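Local coordinates for transketolase (Campylobacter jejuni, PDB 3L84), which belongs to the transketolase family of thiamine diphosphate-dependent enzymes, built from two cofactor-binding-type domains and a C-terminal domain, at residues 498-506 with 534-542. Sequence-based numbering, arbitrary orientation.
Sequences SRQKLKALN and GSEVWLCLE
Lys503 lies along one face of the Trp538 indole. CB sits 3.5 Å from Trp538 CD2, at the bond shared by the two rings. CG, placed beside the backbone N (chi1 -60°), stands 3.5 Å from the centroid of the five-membered ring and only 4° off its normal, a CH-pi contact. CD lifts off, 4.4 Å from Trp538 NE1, bends at chi2 and chi3 return CE to 4.0 Å from Trp538 CZ2, and NZ leaves the indole to form a salt bridge with Asp337. Farther along the loop, Leu505 CD2 comes to the indole edge near the ring plane and packs 3.7 Å from Val537 CG1 and 4.0 Å from Leu541 CD1, with Leu520 of strand 518-521 touching all three aliphatic side chains. Toward the start of the helix, Leu502 CD2 rests 3.6 Å from Ser535 CB. One water accepts from Gln500 NE2 and donates to Ser535 OG, whose own proton goes to Glu536 OE2. No direct hydrogen bond joins the segments, so side-chain packing and this water bridge seat the loop after strand 493-496 of the pyrimidine-binding domain on helix 537-549 of the transketolase C-terminal domain, an interdomain interface within one chain.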
ATOM      1  N   SER A 498      -2.697  10.625 -18.688  1.00  5.45           N
ATOM      2  CA  SER A 498      -2.666   9.584 -19.699  1.00  4.97           C
ATOM      3  C   SER A 498      -1.296   9.291 -20.246  1.00  6.61           C
ATOM      4  O   SER A 498      -0.439  10.199 -20.333  1.00  7.23           O
ATOM      5  CB  SER A 498      -3.591   9.943 -20.863  1.00  5.04           C
ATOM      6  OG  SER A 498      -3.049  11.002 -21.648  1.00  6.54           O
ATOM      7  N   ARG A 499      -1.072   8.024 -20.606  1.00  6.70           N
ATOM      8  CA  ARG A 499       0.090   7.608 -21.402  1.00  7.77           C
ATOM      9  C   ARG A 499      -0.079   8.116 -22.832  1.00  7.57           C
ATOM     10  O   ARG A 499       0.858   8.550 -23.492  1.00  7.41           O
ATOM     11  CB  ARG A 499       0.190   6.061 -21.396  1.00  9.99           C
ATOM     12  CG  ARG A 499       1.426   5.542 -22.067  1.00 12.75           C
ATOM     13  CD  ARG A 499       1.403   4.050 -22.325  1.00 16.52           C
ATOM     14  NE  ARG A 499       2.726   3.665 -22.855  1.00 18.40           N
ATOM     15  CZ  ARG A 499       2.978   2.648 -23.673  1.00 22.76           C
ATOM     16  NH1 ARG A 499       4.234   2.433 -24.072  1.00 23.39           N
ATOM     17  NH2 ARG A 499       2.002   1.853 -24.115  1.00 22.91           N
ATOM     18  N   GLN A 500      -1.283   7.909 -23.363  1.00  7.63           N
ATOM     19  CA  GLN A 500      -1.594   8.066 -24.771  1.00  7.32           C
ATOM     20  C   GLN A 500      -2.083   9.482 -25.097  1.00  7.19           C
ATOM     21  O   GLN A 500      -2.599  10.201 -24.245  1.00  7.46           O
ATOM     22  CB  GLN A 500      -2.653   7.049 -25.234  1.00  8.25           C
ATOM     23  CG  GLN A 500      -4.117   7.354 -24.820  1.00  7.51           C
ATOM     24  CD  GLN A 500      -4.485   6.975 -23.406  1.00  7.95           C
ATOM     25  OE1 GLN A 500      -3.602   6.714 -22.564  1.00  7.51           O
ATOM     26  NE2 GLN A 500      -5.778   7.040 -23.100  1.00  7.15           N
ATOM     27  N   LYS A 501      -1.956   9.874 -26.367  1.00  7.98           N
ATOM     28  CA  LYS A 501      -2.370  11.178 -26.811  1.00  8.60           C
ATOM     29  C   LYS A 501      -3.885  11.359 -26.685  1.00  8.65           C
ATOM     30  O   LYS A 501      -4.670  10.483 -27.113  1.00  9.66           O
ATOM     31  CB  LYS A 501      -1.981  11.354 -28.287  1.00  9.32           C
ATOM     32  CG  LYS A 501      -2.196  12.772 -28.799  1.00 13.83           C
ATOM     33  CD  LYS A 501      -1.753  12.969 -30.261  1.00 19.27           C
ATOM     34  CE  LYS A 501      -0.277  12.894 -30.395  1.00 23.02           C
ATOM     35  NZ  LYS A 501       0.171  13.470 -31.713  1.00 24.91           N
ATOM     36  N   LEU A 502      -4.277  12.523 -26.169  1.00  8.20           N
ATOM     37  CA  LEU A 502      -5.675  12.960 -26.086  1.00  9.14           C
ATOM     38  C   LEU A 502      -5.932  14.164 -26.978  1.00 10.00           C
ATOM     39  O   LEU A 502      -5.029  14.950 -27.280  1.00 11.99           O
ATOM     40  CB  LEU A 502      -6.037  13.345 -24.644  1.00  9.15           C
ATOM     41  CG  LEU A 502      -5.674  12.316 -23.557  1.00  8.80           C
ATOM     42  CD1 LEU A 502      -6.228  12.764 -22.209  1.00 10.32           C
ATOM     43  CD2 LEU A 502      -6.125  10.909 -23.921  1.00  9.96           C
ATOM     44  N   LYS A 503      -7.192  14.378 -27.308  1.00 10.71           N
ATOM     45  CA  LYS A 503      -7.573  15.453 -28.200  1.00 11.56           C
ATOM     46  C   LYS A 503      -7.846  16.719 -27.436  1.00 10.98           C
ATOM     47  O   LYS A 503      -8.564  16.760 -26.461  1.00 11.93           O
ATOM     48  CB  LYS A 503      -8.816  15.072 -28.992  1.00 12.47           C
ATOM     49  CG  LYS A 503      -8.656  13.841 -29.864  1.00 16.82           C
ATOM     50  CD  LYS A 503      -7.849  14.067 -31.158  1.00 20.90           C
ATOM     51  CE  LYS A 503      -8.293  15.279 -31.974  1.00 23.50           C
ATOM     52  NZ  LYS A 503      -7.619  15.380 -33.339  1.00 23.57           N
ATOM     53  N   ALA A 504      -7.298  17.804 -27.925  1.00  9.67           N
ATOM     54  CA  ALA A 504      -7.572  19.092 -27.316  1.00 10.25           C
ATOM     55  C   ALA A 504      -9.063  19.424 -27.388  1.00 10.02           C
ATOM     56  O   ALA A 504      -9.733  19.169 -28.400  1.00 12.64           O
ATOM     57  CB  ALA A 504      -6.758  20.172 -28.040  1.00 10.59           C
ATOM     58  N   LEU A 505      -9.595  20.016 -26.323  1.00 10.09           N
ATOM     59  CA  LEU A 505     -10.986  20.411 -26.238  1.00 10.84           C
ATOM     60  C   LEU A 505     -11.223  21.801 -26.780  1.00 12.38           C
ATOM     61  O   LEU A 505     -10.325  22.632 -26.895  1.00 12.72           O
ATOM     62  CB  LEU A 505     -11.463  20.402 -24.770  1.00 12.58           C
ATOM     63  CG  LEU A 505     -11.291  19.107 -23.999  1.00 14.03           C
ATOM     64  CD1 LEU A 505     -11.837  19.274 -22.573  1.00 15.59           C
ATOM     65  CD2 LEU A 505     -11.972  17.945 -24.718  1.00 15.02           C
ATOM     66  N   ASN A 506     -12.475  22.046 -27.125  1.00 12.96           N
ATOM     67  CA  ASN A 506     -12.919  23.389 -27.362  1.00 13.96           C
ATOM     68  C   ASN A 506     -13.159  24.107 -26.030  1.00 14.28           C
ATOM     69  O   ASN A 506     -13.165  23.488 -24.968  1.00 14.34           O
ATOM     70  CB  ASN A 506     -14.139  23.380 -28.298  1.00 14.75           C
ATOM     71  CG  ASN A 506     -13.777  22.852 -29.694  1.00 18.81           C
ATOM     72  OD1 ASN A 506     -12.955  23.445 -30.402  1.00 23.82           O
ATOM     73  ND2 ASN A 506     -14.342  21.695 -30.069  1.00 23.28           N
ATOM     74  N   GLY A 534     -11.063  13.068 -18.315  1.00  8.96           N
ATOM     75  CA  GLY A 534      -9.858  12.627 -18.940  1.00  8.74           C
ATOM     76  C   GLY A 534     -10.038  12.128 -20.345  1.00  8.66           C
ATOM     77  O   GLY A 534     -10.708  12.781 -21.174  1.00  8.67           O
ATOM     78  N   SER A 535      -9.449  10.983 -20.623  1.00  8.43           N
ATOM     79  CA  SER A 535      -9.436  10.375 -21.939  1.00  8.15           C
ATOM     80  C   SER A 535     -10.796  10.023 -22.497  1.00  8.52           C
ATOM     81  O   SER A 535     -10.873   9.734 -23.689  1.00 10.97           O
ATOM     82  CB  SER A 535      -8.538   9.141 -21.959  1.00  8.14           C
ATOM     83  OG  SER A 535      -8.927   8.229 -20.923  1.00  8.88           O
ATOM     84  N   GLU A 536     -11.857  10.039 -21.700  1.00  7.47           N
ATOM     85  CA  GLU A 536     -13.197   9.698 -22.234  1.00  7.85           C
ATOM     86  C   GLU A 536     -14.019  10.882 -22.692  1.00  7.68           C
ATOM     87  O   GLU A 536     -15.107  10.703 -23.233  1.00  8.56           O
ATOM     88  CB  GLU A 536     -13.959   8.848 -21.192  1.00  9.35           C
ATOM     89  CG  GLU A 536     -13.482   7.421 -21.167  1.00  9.27           C
ATOM     90  CD  GLU A 536     -12.052   7.280 -20.698  1.00 10.01           C
ATOM     91  OE1 GLU A 536     -11.825   7.487 -19.477  1.00  9.66           O
ATOM     92  OE2 GLU A 536     -11.154   6.975 -21.520  1.00 10.15           O
ATOM     93  N   VAL A 537     -13.519  12.098 -22.518  1.00  8.64           N
ATOM     94  CA  VAL A 537     -14.317  13.272 -22.894  1.00  9.74           C
ATOM     95  C   VAL A 537     -14.534  13.343 -24.401  1.00 10.03           C
ATOM     96  O   VAL A 537     -15.625  13.607 -24.882  1.00  9.07           O
ATOM     97  CB  VAL A 537     -13.681  14.592 -22.343  1.00  9.87           C
ATOM     98  CG1 VAL A 537     -14.420  15.837 -22.889  1.00 10.25           C
ATOM     99  CG2 VAL A 537     -13.727  14.602 -20.837  1.00 10.48           C
ATOM    100  N   TRP A 538     -13.496  13.074 -25.171  1.00  9.56           N
ATOM    101  CA  TRP A 538     -13.612  13.146 -26.610  1.00 10.99           C
ATOM    102  C   TRP A 538     -14.614  12.109 -27.129  1.00  9.84           C
ATOM    103  O   TRP A 538     -15.418  12.394 -28.026  1.00 10.26           O
ATOM    104  CB  TRP A 538     -12.223  12.912 -27.216  1.00 12.98           C
ATOM    105  CG  TRP A 538     -12.194  13.243 -28.627  1.00 17.59           C
ATOM    106  CD1 TRP A 538     -12.078  12.369 -29.668  1.00 22.20           C
ATOM    107  CD2 TRP A 538     -12.281  14.564 -29.200  1.00 22.99           C
ATOM    108  NE1 TRP A 538     -12.086  13.065 -30.862  1.00 22.97           N
ATOM    109  CE2 TRP A 538     -12.205  14.409 -30.596  1.00 24.63           C
ATOM    110  CE3 TRP A 538     -12.420  15.857 -28.661  1.00 25.81           C
ATOM    111  CZ2 TRP A 538     -12.257  15.507 -31.467  1.00 25.20           C
ATOM    112  CZ3 TRP A 538     -12.461  16.942 -29.513  1.00 27.94           C
ATOM    113  CH2 TRP A 538     -12.387  16.760 -30.904  1.00 26.75           C
ATOM    114  N   LEU A 539     -14.601  10.906 -26.551  1.00  9.48           N
ATOM    115  CA  LEU A 539     -15.585   9.883 -26.927  1.00  9.28           C
ATOM    116  C   LEU A 539     -17.001  10.423 -26.729  1.00  9.67           C
ATOM    117  O   LEU A 539     -17.899  10.179 -27.553  1.00 10.37           O
ATOM    118  CB  LEU A 539     -15.347   8.602 -26.081  1.00 10.05           C
ATOM    119  CG  LEU A 539     -16.444   7.561 -26.165  1.00  9.57           C
ATOM    120  CD1 LEU A 539     -16.608   6.964 -27.544  1.00 10.19           C
ATOM    121  CD2 LEU A 539     -16.146   6.441 -25.152  1.00 10.64           C
ATOM    122  N   CYS A 540     -17.217  11.124 -25.624  1.00  9.25           N
ATOM    123  CA  CYS A 540     -18.530  11.705 -25.353  1.00  9.80           C
ATOM    124  C   CYS A 540     -18.868  12.848 -26.305  1.00  9.70           C
ATOM    125  O   CYS A 540     -20.007  12.954 -26.738  1.00  9.65           O
ATOM    126  CB  CYS A 540     -18.634  12.173 -23.923  1.00  9.84           C
ATOM    127  SG  CYS A 540     -18.666  10.796 -22.749  1.00 10.65           S
ATOM    128  N   LEU A 541     -17.907  13.692 -26.667  1.00  8.71           N
ATOM    129  CA  LEU A 541     -18.183  14.737 -27.649  1.00  9.30           C
ATOM    130  C   LEU A 541     -18.605  14.105 -28.994  1.00  8.90           C
ATOM    131  O   LEU A 541     -19.581  14.547 -29.635  1.00  9.91           O
ATOM    132  CB  LEU A 541     -16.975  15.671 -27.831  1.00  9.62           C
ATOM    133  CG  LEU A 541     -16.726  16.587 -26.662  1.00 11.41           C
ATOM    134  CD1 LEU A 541     -15.292  17.169 -26.769  1.00 12.91           C
ATOM    135  CD2 LEU A 541     -17.776  17.707 -26.549  1.00 12.74           C
ATOM    136  N   GLU A 542     -17.843  13.110 -29.451  1.00  8.96           N
ATOM    137  CA  GLU A 542     -18.135  12.436 -30.705  1.00  9.57           C
ATOM    138  C   GLU A 542     -19.462  11.719 -30.639  1.00  8.92           C
ATOM    139  O   GLU A 542     -20.230  11.729 -31.610  1.00  9.57           O
ATOM    140  CB  GLU A 542     -17.017  11.456 -31.082  1.00 10.74           C
ATOM    141  CG  GLU A 542     -15.638  12.139 -31.333  1.00 14.08           C
ATOM    142  CD  GLU A 542     -15.473  12.714 -32.723  1.00 20.33           C
ATOM    143  OE1 GLU A 542     -15.267  11.934 -33.669  1.00 23.67           O
ATOM    144  OE2 GLU A 542     -15.514  13.955 -32.852  1.00 21.17           O
TER
HETATM  145  O   HOH W   1      -6.615   6.947 -20.333  1.00  8.21           O